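Local coordinates for protein sesquisabinene B synthase 2 (Santalum album, PDB 6A2A) that probably cyclises farnesyl diphosphate to sesquisabinene B, a sandalwood sesquiterpene, using magnesium or manganese ions, at residues 415-420 / 455-460; 421-426 / 523-528; 476-481 / 494-499. All coordinates share one frame; numbering follows the deposited sequence.

Contact 1. Residues 415-420 / 455-460; sequences VSIGFP and LCRIIN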
loop_
_atom_site.group_PDB
_atom_site.type_symbol
_atom_site.label_atom_id
_atom_site.label_comp_id
_atom_site.label_asym_id
_atom_site.label_seq_id
_atom_site.Cartn_x
_atom_site.Cartn_y
_atom_site.Cartn_z
ATOM N N VAL A 415 -13.004 -27.163 0.978
ATOM C CA VAL A 415 -11.717 -26.496 1.216
ATOM C C VAL A 415 -11.308 -25.773 -0.069
ATOM O O VAL A 415 -10.925 -24.597 -0.019
ATOM C CB VAL A 415 -10.609 -27.469 1.655
ATOM C CG1 VAL A 415 -9.293 -26.725 1.865
ATOM C CG2 VAL A 415 -11.002 -28.229 2.885
ATOM N N SER A 416 -11.433 -26.421 -1.235
ATOM C CA SER A 416 -10.947 -25.820 -2.460
ATOM C C SER A 416 -11.716 -24.558 -2.872
ATOM O O SER A 416 -11.172 -23.730 -3.593
ATOM C CB SER A 416 -10.941 -26.822 -3.585
ATOM O OG SER A 416 -12.288 -27.127 -3.960
ATOM N N ILE A 417 -12.979 -24.407 -2.450
ATOM C CA ILE A 417 -13.720 -23.174 -2.748
ATOM C C ILE A 417 -13.056 -21.967 -2.077
ATOM O O ILE A 417 -13.327 -20.848 -2.521
ATOM C CB ILE A 417 -15.182 -23.365 -2.296
ATOM C CG1 ILE A 417 -16.114 -22.296 -2.872
ATOM C CG2 ILE A 417 -15.355 -23.517 -0.808
ATOM C CD1 ILE A 417 -16.278 -22.420 -4.369
ATOM N N GLY A 418 -12.283 -22.164 -0.996
ATOM C CA GLY A 418 -11.455 -21.065 -0.415
ATOM C C GLY A 418 -12.095 -20.414 0.819
ATOM O O GLY A 418 -11.531 -19.523 1.414
ATOM N N PHE A 419 -13.266 -20.864 1.257
ATOM C CA PHE A 419 -13.950 -20.220 2.366
ATOM C C PHE A 419 -13.379 -20.606 3.719
ATOM O O PHE A 419 -13.354 -19.777 4.579
ATOM C CB PHE A 419 -15.473 -20.322 2.264
ATOM C CG PHE A 419 -15.961 -19.325 1.251
ATOM C CD1 PHE A 419 -16.047 -17.975 1.561
ATOM C CD2 PHE A 419 -16.174 -19.707 -0.047
ATOM C CE1 PHE A 419 -16.416 -17.036 0.610
ATOM C CE2 PHE A 419 -16.567 -18.780 -0.994
ATOM C CZ PHE A 419 -16.666 -17.434 -0.678
ATOM N N PRO A 420 -12.849 -21.821 3.904
ATOM C CA PRO A 420 -12.018 -21.981 5.131
ATOM C C PRO A 420 -10.900 -20.946 5.268
ATOM O O PRO A 420 -10.774 -20.338 6.336
ATOM C CB PRO A 420 -11.499 -23.407 5.049
ATOM C CG PRO A 420 -12.608 -24.062 4.288
ATOM C CD PRO A 420 -12.999 -23.083 3.215
ATOM N N LEU A 455 -21.944 -24.978 1.912
ATOM C CA LEU A 455 -22.930 -24.173 1.155
ATOM C C LEU A 455 -22.263 -23.391 0.020
ATOM O O LEU A 455 -22.736 -23.431 -1.144
ATOM C CB LEU A 455 -23.670 -23.247 2.127
ATOM C CG LEU A 455 -24.833 -23.923 2.849
ATOM C CD1 LEU A 455 -25.256 -23.109 4.052
ATOM C CD2 LEU A 455 -25.997 -24.137 1.882
ATOM N N CYS A 456 -21.157 -22.699 0.304
ATOM C CA CYS A 456 -20.516 -21.880 -0.723
ATOM C C CYS A 456 -20.104 -22.749 -1.923
ATOM O O CYS A 456 -20.281 -22.368 -3.108
ATOM C CB CYS A 456 -19.325 -21.127 -0.131
ATOM S SG CYS A 456 -19.801 -19.822 1.025
ATOM N N ARG A 457 -19.567 -23.949 -1.620
ATOM C CA ARG A 457 -19.167 -24.894 -2.644
ATOM C C ARG A 457 -20.369 -25.410 -3.439
ATOM O O ARG A 457 -20.366 -25.310 -4.673
ATOM C CB ARG A 457 -18.380 -26.064 -2.044
ATOM C CG ARG A 457 -18.168 -27.224 -2.994
ATOM C CD ARG A 457 -17.592 -27.006 -4.348
ATOM N NE ARG A 457 -16.252 -26.414 -4.335
ATOM C CZ ARG A 457 -15.615 -25.917 -5.368
ATOM N NH1 ARG A 457 -16.239 -25.710 -6.523
ATOM N NH2 ARG A 457 -14.350 -25.527 -5.212
ATOM N N ILE A 458 -21.407 -25.878 -2.798
ATOM C CA ILE A 458 -22.519 -26.440 -3.541
ATOM C C ILE A 458 -23.246 -25.352 -4.336
ATOM O O ILE A 458 -23.668 -25.586 -5.512
ATOM C CB ILE A 458 -23.471 -27.190 -2.608
ATOM C CG1 ILE A 458 -22.816 -28.493 -2.150
ATOM C CG2 ILE A 458 -24.790 -27.406 -3.314
ATOM C CD1 ILE A 458 -23.658 -29.249 -1.135
ATOM N N ILE A 459 -23.361 -24.171 -3.765
ATOM C CA ILE A 459 -24.012 -23.076 -4.455
ATOM C C ILE A 459 -23.248 -22.717 -5.742
ATOM O O ILE A 459 -23.816 -22.567 -6.769
ATOM C CB ILE A 459 -24.211 -21.860 -3.551
ATOM C CG1 ILE A 459 -25.176 -22.212 -2.439
ATOM C CG2 ILE A 459 -24.714 -20.698 -4.366
ATOM C CD1 ILE A 459 -25.172 -21.306 -1.244
ATOM N N ASN A 460 -21.940 -22.591 -5.633
ATOM C CA ASN A 460 -21.103 -22.325 -6.780
ATOM C C ASN A 460 -21.321 -23.407 -7.842
ATOM O O ASN A 460 -21.521 -23.105 -8.962
ATOM C CB ASN A 460 -19.643 -22.254 -6.380
ATOM C CG ASN A 460 -18.732 -21.799 -7.499
ATOM O OD1 ASN A 460 -18.614 -22.415 -8.483
ATOM N ND2 ASN A 460 -18.052 -20.732 -7.277
#

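Contact 2. Residues 421-426 / 523-528; sequences NLLVTS and SFTVNV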
loop_
_atom_site.group_PDB
_atom_site.type_symbol
_atom_site.label_atom_id
_atom_site.label_comp_id
_atom_site.label_asym_id
_atom_site.label_seq_id
_atom_site.Cartn_x
_atom_site.Cartn_y
_atom_site.Cartn_z
ATOM N N ASN A 421 -10.202 -20.694 4.181
ATOM C CA ASN A 421 -9.155 -19.660 4.128
ATOM C C ASN A 421 -9.731 -18.276 4.461
ATOM O O ASN A 421 -9.323 -17.615 5.437
ATOM C CB ASN A 421 -8.509 -19.676 2.745
ATOM C CG ASN A 421 -7.328 -18.742 2.601
ATOM O OD1 ASN A 421 -7.161 -17.804 3.393
ATOM N ND2 ASN A 421 -6.517 -19.032 1.582
ATOM N N LEU A 422 -10.777 -17.872 3.723
ATOM C CA LEU A 422 -11.340 -16.542 3.913
ATOM C C LEU A 422 -11.956 -16.409 5.304
ATOM O O LEU A 422 -11.793 -15.365 5.924
ATOM C CB LEU A 422 -12.378 -16.277 2.818
ATOM C CG LEU A 422 -11.769 -16.014 1.445
ATOM C CD1 LEU A 422 -12.808 -16.120 0.355
ATOM C CD2 LEU A 422 -11.087 -14.672 1.418
ATOM N N LEU A 423 -12.661 -17.431 5.780
ATOM C CA LEU A 423 -13.345 -17.327 7.095
ATOM C C LEU A 423 -12.374 -17.370 8.280
ATOM O O LEU A 423 -12.479 -16.569 9.218
ATOM C CB LEU A 423 -14.434 -18.398 7.230
ATOM C CG LEU A 423 -15.716 -18.121 6.437
ATOM C CD1 LEU A 423 -16.581 -19.347 6.507
ATOM C CD2 LEU A 423 -16.476 -16.919 6.921
ATOM N N VAL A 424 -11.434 -18.312 8.277
ATOM C CA VAL A 424 -10.445 -18.359 9.328
ATOM C C VAL A 424 -9.651 -17.063 9.350
ATOM O O VAL A 424 -9.396 -16.509 10.444
ATOM C CB VAL A 424 -9.532 -19.573 9.178
ATOM C CG1 VAL A 424 -8.335 -19.495 10.100
ATOM C CG2 VAL A 424 -10.316 -20.866 9.331
ATOM N N THR A 425 -9.308 -16.526 8.179
ATOM C CA THR A 425 -8.624 -15.241 8.142
ATOM C C THR A 425 -9.498 -14.155 8.782
ATOM O O THR A 425 -9.020 -13.374 9.578
ATOM C CB THR A 425 -8.194 -14.866 6.725
ATOM O OG1 THR A 425 -7.315 -15.899 6.240
ATOM C CG2 THR A 425 -7.484 -13.529 6.689
ATOM N N SER A 426 -10.781 -14.106 8.432
ATOM C CA SER A 426 -11.686 -13.117 8.989
ATOM C C SER A 426 -11.749 -13.209 10.526
ATOM O O SER A 426 -11.882 -12.173 11.185
ATOM C CB SER A 426 -13.030 -13.207 8.352
ATOM O OG SER A 426 -13.872 -14.246 8.863
ATOM N N SER A 523 -21.881 -13.037 11.614
ATOM C CA SER A 523 -22.410 -12.434 10.366
ATOM C C SER A 523 -21.585 -12.836 9.130
ATOM O O SER A 523 -22.189 -13.100 8.073
ATOM C CB SER A 523 -22.460 -10.957 10.483
ATOM O OG SER A 523 -23.496 -10.610 11.388
ATOM N N PHE A 524 -20.249 -12.885 9.270
ATOM C CA PHE A 524 -19.372 -13.210 8.127
ATOM C C PHE A 524 -19.753 -14.598 7.618
ATOM O O PHE A 524 -19.773 -14.829 6.416
ATOM C CB PHE A 524 -17.886 -13.228 8.493
ATOM C CG PHE A 524 -17.257 -11.948 8.958
ATOM C CD1 PHE A 524 -17.863 -10.708 8.765
ATOM C CD2 PHE A 524 -16.047 -11.973 9.646
ATOM C CE1 PHE A 524 -17.252 -9.545 9.214
ATOM C CE2 PHE A 524 -15.449 -10.818 10.087
ATOM C CZ PHE A 524 -16.050 -9.588 9.882
ATOM N N THR A 525 -19.978 -15.532 8.547
ATOM C CA THR A 525 -20.165 -16.928 8.188
ATOM C C THR A 525 -21.464 -17.115 7.387
ATOM O O THR A 525 -21.541 -17.912 6.482
ATOM C CB THR A 525 -20.087 -17.795 9.454
ATOM O OG1 THR A 525 -18.796 -17.628 10.035
ATOM C CG2 THR A 525 -20.305 -19.255 9.188
ATOM N N VAL A 526 -22.480 -16.309 7.735
ATOM C CA VAL A 526 -23.711 -16.358 7.036
ATOM C C VAL A 526 -23.593 -15.577 5.713
ATOM O O VAL A 526 -24.103 -16.057 4.720
ATOM C CB VAL A 526 -24.892 -15.852 7.874
ATOM C CG1 VAL A 526 -26.169 -15.946 7.034
ATOM C CG2 VAL A 526 -25.024 -16.672 9.156
ATOM N N ASN A 527 -22.980 -14.431 5.734
ATOM C CA ASN A 527 -23.022 -13.502 4.616
ATOM C C ASN A 527 -22.178 -14.063 3.469
ATOM O O ASN A 527 -22.486 -13.742 2.343
ATOM C CB ASN A 527 -22.636 -12.104 5.063
ATOM C CG ASN A 527 -23.775 -11.430 5.791
ATOM O OD1 ASN A 527 -24.910 -11.589 5.370
ATOM N ND2 ASN A 527 -23.483 -10.714 6.854
ATOM N N VAL A 528 -21.116 -14.873 3.734
ATOM C CA VAL A 528 -20.423 -15.500 2.557
ATOM C C VAL A 528 -21.385 -16.375 1.767
ATOM O O VAL A 528 -21.246 -16.522 0.560
ATOM C CB VAL A 528 -19.115 -16.263 2.889
ATOM C CG1 VAL A 528 -18.071 -15.336 3.424
ATOM C CG2 VAL A 528 -19.317 -17.413 3.843
#

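Contact 3. Residues 476-481 / 494-499; sequences KSIQCY and EHIEGL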
loop_
_atom_site.group_PDB
_atom_site.type_symbol
_atom_site.label_atom_id
_atom_site.label_comp_id
_atom_site.label_asym_id
_atom_site.label_seq_id
_atom_site.Cartn_x
_atom_site.Cartn_y
_atom_site.Cartn_z
ATOM N N LYS A 476 -17.683 -31.935 -10.079
ATOM C CA LYS A 476 -18.597 -30.970 -9.577
ATOM C C LYS A 476 -19.766 -31.713 -8.910
ATOM O O LYS A 476 -20.008 -32.851 -9.230
ATOM C CB LYS A 476 -19.083 -30.091 -10.740
ATOM C CG LYS A 476 -18.034 -29.208 -11.395
ATOM C CD LYS A 476 -17.721 -27.968 -10.599
ATOM C CE LYS A 476 -16.567 -27.154 -11.159
ATOM N NZ LYS A 476 -15.357 -27.262 -10.306
ATOM N N SER A 477 -20.426 -31.064 -7.966
ATOM C CA SER A 477 -21.486 -31.660 -7.179
ATOM C C SER A 477 -22.543 -32.495 -7.910
ATOM O O SER A 477 -22.754 -33.614 -7.596
ATOM C CB SER A 477 -22.184 -30.598 -6.317
ATOM O OG SER A 477 -21.319 -29.937 -5.465
ATOM N N ILE A 478 -23.213 -31.893 -8.861
ATOM C CA ILE A 478 -24.259 -32.589 -9.577
ATOM C C ILE A 478 -23.740 -33.856 -10.247
ATOM O O ILE A 478 -24.258 -34.881 -10.026
ATOM C CB ILE A 478 -24.960 -31.689 -10.593
ATOM C CG1 ILE A 478 -25.614 -30.509 -9.905
ATOM C CG2 ILE A 478 -26.027 -32.451 -11.332
ATOM C CD1 ILE A 478 -26.004 -29.399 -10.825
ATOM N N GLN A 479 -22.670 -33.746 -11.013
ATOM C CA GLN A 479 -22.103 -34.873 -11.713
ATOM C C GLN A 479 -21.658 -35.959 -10.774
ATOM O O GLN A 479 -21.882 -37.102 -11.032
ATOM C CB GLN A 479 -20.982 -34.473 -12.666
ATOM C CG GLN A 479 -20.537 -35.573 -13.612
ATOM C CD GLN A 479 -21.613 -36.048 -14.563
ATOM O OE1 GLN A 479 -22.230 -35.272 -15.240
ATOM N NE2 GLN A 479 -21.838 -37.325 -14.585
ATOM N N CYS A 480 -21.057 -35.587 -9.663
ATOM C CA CYS A 480 -20.644 -36.565 -8.688
ATOM C C CYS A 480 -21.826 -37.378 -8.184
ATOM O O CYS A 480 -21.723 -38.544 -8.024
ATOM C CB CYS A 480 -19.982 -35.909 -7.484
ATOM S SG CYS A 480 -18.327 -35.399 -7.758
ATOM N N TYR A 481 -22.916 -36.715 -7.878
ATOM C CA TYR A 481 -24.099 -37.383 -7.408
ATOM C C TYR A 481 -24.716 -38.213 -8.526
ATOM O O TYR A 481 -25.148 -39.291 -8.293
ATOM C CB TYR A 481 -25.110 -36.426 -6.840
ATOM C CG TYR A 481 -26.283 -37.127 -6.238
ATOM C CD1 TYR A 481 -26.201 -37.706 -5.014
ATOM C CD2 TYR A 481 -27.463 -37.223 -6.918
ATOM C CE1 TYR A 481 -27.267 -38.357 -4.469
ATOM C CE2 TYR A 481 -28.539 -37.874 -6.386
ATOM C CZ TYR A 481 -28.436 -38.434 -5.164
ATOM O OH TYR A 481 -29.496 -39.064 -4.646
ATOM N N GLU A 494 -31.918 -31.569 -8.220
ATOM C CA GLU A 494 -32.911 -31.473 -7.145
ATOM C C GLU A 494 -32.309 -31.945 -5.825
ATOM O O GLU A 494 -32.574 -31.329 -4.767
ATOM C CB GLU A 494 -34.191 -32.243 -7.486
ATOM C CG GLU A 494 -35.049 -31.498 -8.490
ATOM C CD GLU A 494 -36.324 -32.177 -8.984
ATOM O OE1 GLU A 494 -36.452 -33.425 -8.842
ATOM O OE2 GLU A 494 -37.184 -31.451 -9.542
ATOM N N HIS A 495 -31.528 -33.023 -5.880
ATOM C CA HIS A 495 -30.847 -33.510 -4.675
ATOM C C HIS A 495 -29.895 -32.420 -4.106
ATOM O O HIS A 495 -29.912 -32.115 -2.924
ATOM C CB HIS A 495 -30.073 -34.794 -4.985
ATOM C CG HIS A 495 -29.453 -35.366 -3.760
ATOM N ND1 HIS A 495 -30.194 -36.055 -2.826
ATOM C CD2 HIS A 495 -28.198 -35.284 -3.271
ATOM C CE1 HIS A 495 -29.425 -36.390 -1.811
ATOM N NE2 HIS A 495 -28.180 -35.965 -2.073
ATOM N N ILE A 496 -29.144 -31.787 -4.979
ATOM C CA ILE A 496 -28.135 -30.793 -4.505
ATOM C C ILE A 496 -28.840 -29.561 -3.930
ATOM O O ILE A 496 -28.490 -29.041 -2.846
ATOM C CB ILE A 496 -27.123 -30.468 -5.617
ATOM C CG1 ILE A 496 -26.369 -31.693 -6.167
ATOM C CG2 ILE A 496 -26.170 -29.416 -5.073
ATOM C CD1 ILE A 496 -25.731 -32.590 -5.126
ATOM N N GLU A 497 -29.954 -29.180 -4.566
ATOM C CA GLU A 497 -30.763 -28.100 -4.096
ATOM C C GLU A 497 -31.325 -28.418 -2.705
ATOM O O GLU A 497 -31.458 -27.509 -1.862
ATOM C CB GLU A 497 -31.879 -27.763 -5.114
ATOM C CG GLU A 497 -31.382 -26.985 -6.323
ATOM C CD GLU A 497 -32.423 -26.774 -7.431
ATOM O OE1 GLU A 497 -33.528 -27.335 -7.315
ATOM O OE2 GLU A 497 -32.104 -26.084 -8.447
ATOM N N GLY A 498 -31.656 -29.687 -2.435
ATOM C CA GLY A 498 -32.100 -30.082 -1.174
ATOM C C GLY A 498 -31.021 -29.993 -0.119
ATOM O O GLY A 498 -31.288 -29.708 1.063
ATOM N N LEU A 499 -29.782 -30.240 -0.529
ATOM C CA LEU A 499 -28.710 -30.108 0.416
ATOM C C LEU A 499 -28.521 -28.656 0.818
ATOM O O LEU A 499 -28.134 -28.393 1.975
ATOM C CB LEU A 499 -27.428 -30.666 -0.196
ATOM C CG LEU A 499 -27.389 -32.176 -0.361
ATOM C CD1 LEU A 499 -26.034 -32.607 -0.920
ATOM C CD2 LEU A 499 -27.686 -32.890 0.952
#

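Contact 1. Residues 415-420 / 455-460
Ser-416, Ile-417 and Phe-419 pack on Cys-456, Arg-457 and Asn-460 at a break between two helices of the class I terpene synthase fold. The chain turns at Gly-418, with a positive phi of 100°, which takes the N-cap position of helix 419-430. The partner is the continuous helix 447-462.

The polar part is held by Arg-457. Its chain bends at chi2 and chi3, which brings the guanidinium across to the break. Arg-457 NH2 gives a weak hydrogen bond to Ser-416 OG at 2.9 Å, with an N-H...O angle of 121°. Other ties lie nearby: NE bonds to Ala-413 O, and NH1 forms a salt bridge with Asp-461. Ser-416 OG also bonds to Glu-394, seen to bind magnesium in this protein, though no ion is bound to this chain here. Ser-416 is thus a second-shell residue that probably helps to place that carboxylate.

The aliphatic packing centres on Ile-417. CG1 stands anti to the backbone N (chi1 -166°), and the turn at chi2 then sets CD1 over the guanidinium. Ile-417 CD1 sits over the centre of one face, 3.7 Å from Arg-457 CZ. The same methyl is 3.8 Å from ND2 of Asn-460, which binds a second magnesium when the metal is present.

The sulfur-aromatic part is formed by Phe-419 and Cys-456. Cys-456 SG lies over one ring face, 3.9 Å from the Phe-419 centroid. Ile-417 CG1 comes to the ring edge, in plane. Cys-456 CB is closest to the ring at Phe-419 CD2, 3.5 Å away.

Contact 2. Residues 421-426 / 523-528
Ser-426 O lies at the edge of the Phe-524 ring, in its plane. Ser-426 OG comes in obliquely, to within 3.2 Å of Phe-524 CD2. Ser-426 CB is 3.5 Å from the same carbon. Met-292 of helix 281-292 also touches both Phe-524 and Ser-426.

The Ser-426 hydroxyl is held by its own helix. OG sits between the backbone N and the carbonyl carbon (chi1 80°) and donates to Leu-423 O at 2.7 Å. The donor is tilted slightly from the carbonyl plane. No hydrogen bond crosses between the two segments.

Segments 421-426 and 523-528, on helices 419-430 and 521-535, run nearly antiparallel, at 158°, within the alpha-helical bundle of the class I terpene synthase domain. Their axes come to 10.4 Å.

Leu-423 fills much of the interface through one methyl. Leu-423 CD2 is 3.9 Å from Thr-525 CA and also lies against Phe-524 O. It meets Val-528 CG1 at 4.2 Å. Thr-525 OG1 is beside it too, but this hydroxyl bonds to Phe-521 O in its own helix. Ser-452 of helix 447-462 touches both Leu-423 and Val-528, and its OG bonds to Thr-525 O.

Contact 3. Residues 476-481 / 494-499
Tyr-481 and His-495 form an offset stack. The ring centroids are 4.0 Å apart and the planes are nearly parallel, at 6°. The side chains themselves cross at about a right angle. Both have CG anti to the backbone N (chi1 -175° for Tyr-481), which helps to lay one ring over the other. Tyr-481 CE1 and His-495 CD2 are the closest pair, at 3.4 Å. His-495 CB adds a CH-pi contact over the tyrosine ring, 4.1 Å from the Tyr-481 centroid. An alanine in place of Tyr-481 would probably leave one face of the imidazole without its stacking partner and the His-495 ring freer to turn.

The apolar contacts run through Ile-496. Its CD1 reaches Tyr-481 CB at 4.2 Å and lies 4.0 Å from Ser-477 O. Ile-496 CG1 meets Ile-478 CG1 at 4.0 Å. Ile-496 also rests on Ile-458 and Leu-462 of helix 447-462.

No hydrogen bond joins the two segments. Ser-477 OG bonds instead to Asp-461, next to Asn-460, a magnesium-binding residue of this protein. Segments 477-481 and 494-499 cross at 119°. Their consecutive helices, 477-485 and 489-510, are joined by a short turn and pack just beyond the second metal-binding motif of a class I terpene synthase.

Contacts 1 and 2 lie in the buried middle of the helical domain and share helix 419-430. They touch directly: Phe-419 CE1 is 3.6 Å from Val-528 CB. Contact 3 lies farther out, its centre about 20 Å from that of the chain, and its stacked pair is partly exposed. It meets contact 1 where Ile-458 packs on Ser-477, Ile-496 and Leu-499. Contacts 2 and 3 do not touch, with nearest atoms about 13 Å apart. The chemistry follows the place. Contact 1 borders the metal site and mixes charge, sulfur and aliphatic groups. Contact 2 is helix packing without a hydrogen bond between its segments, and contact 3 joins an aromatic stack to isoleucine packing. Asp-461 ties contacts 1 and 3 through Arg-457 and Ser-477.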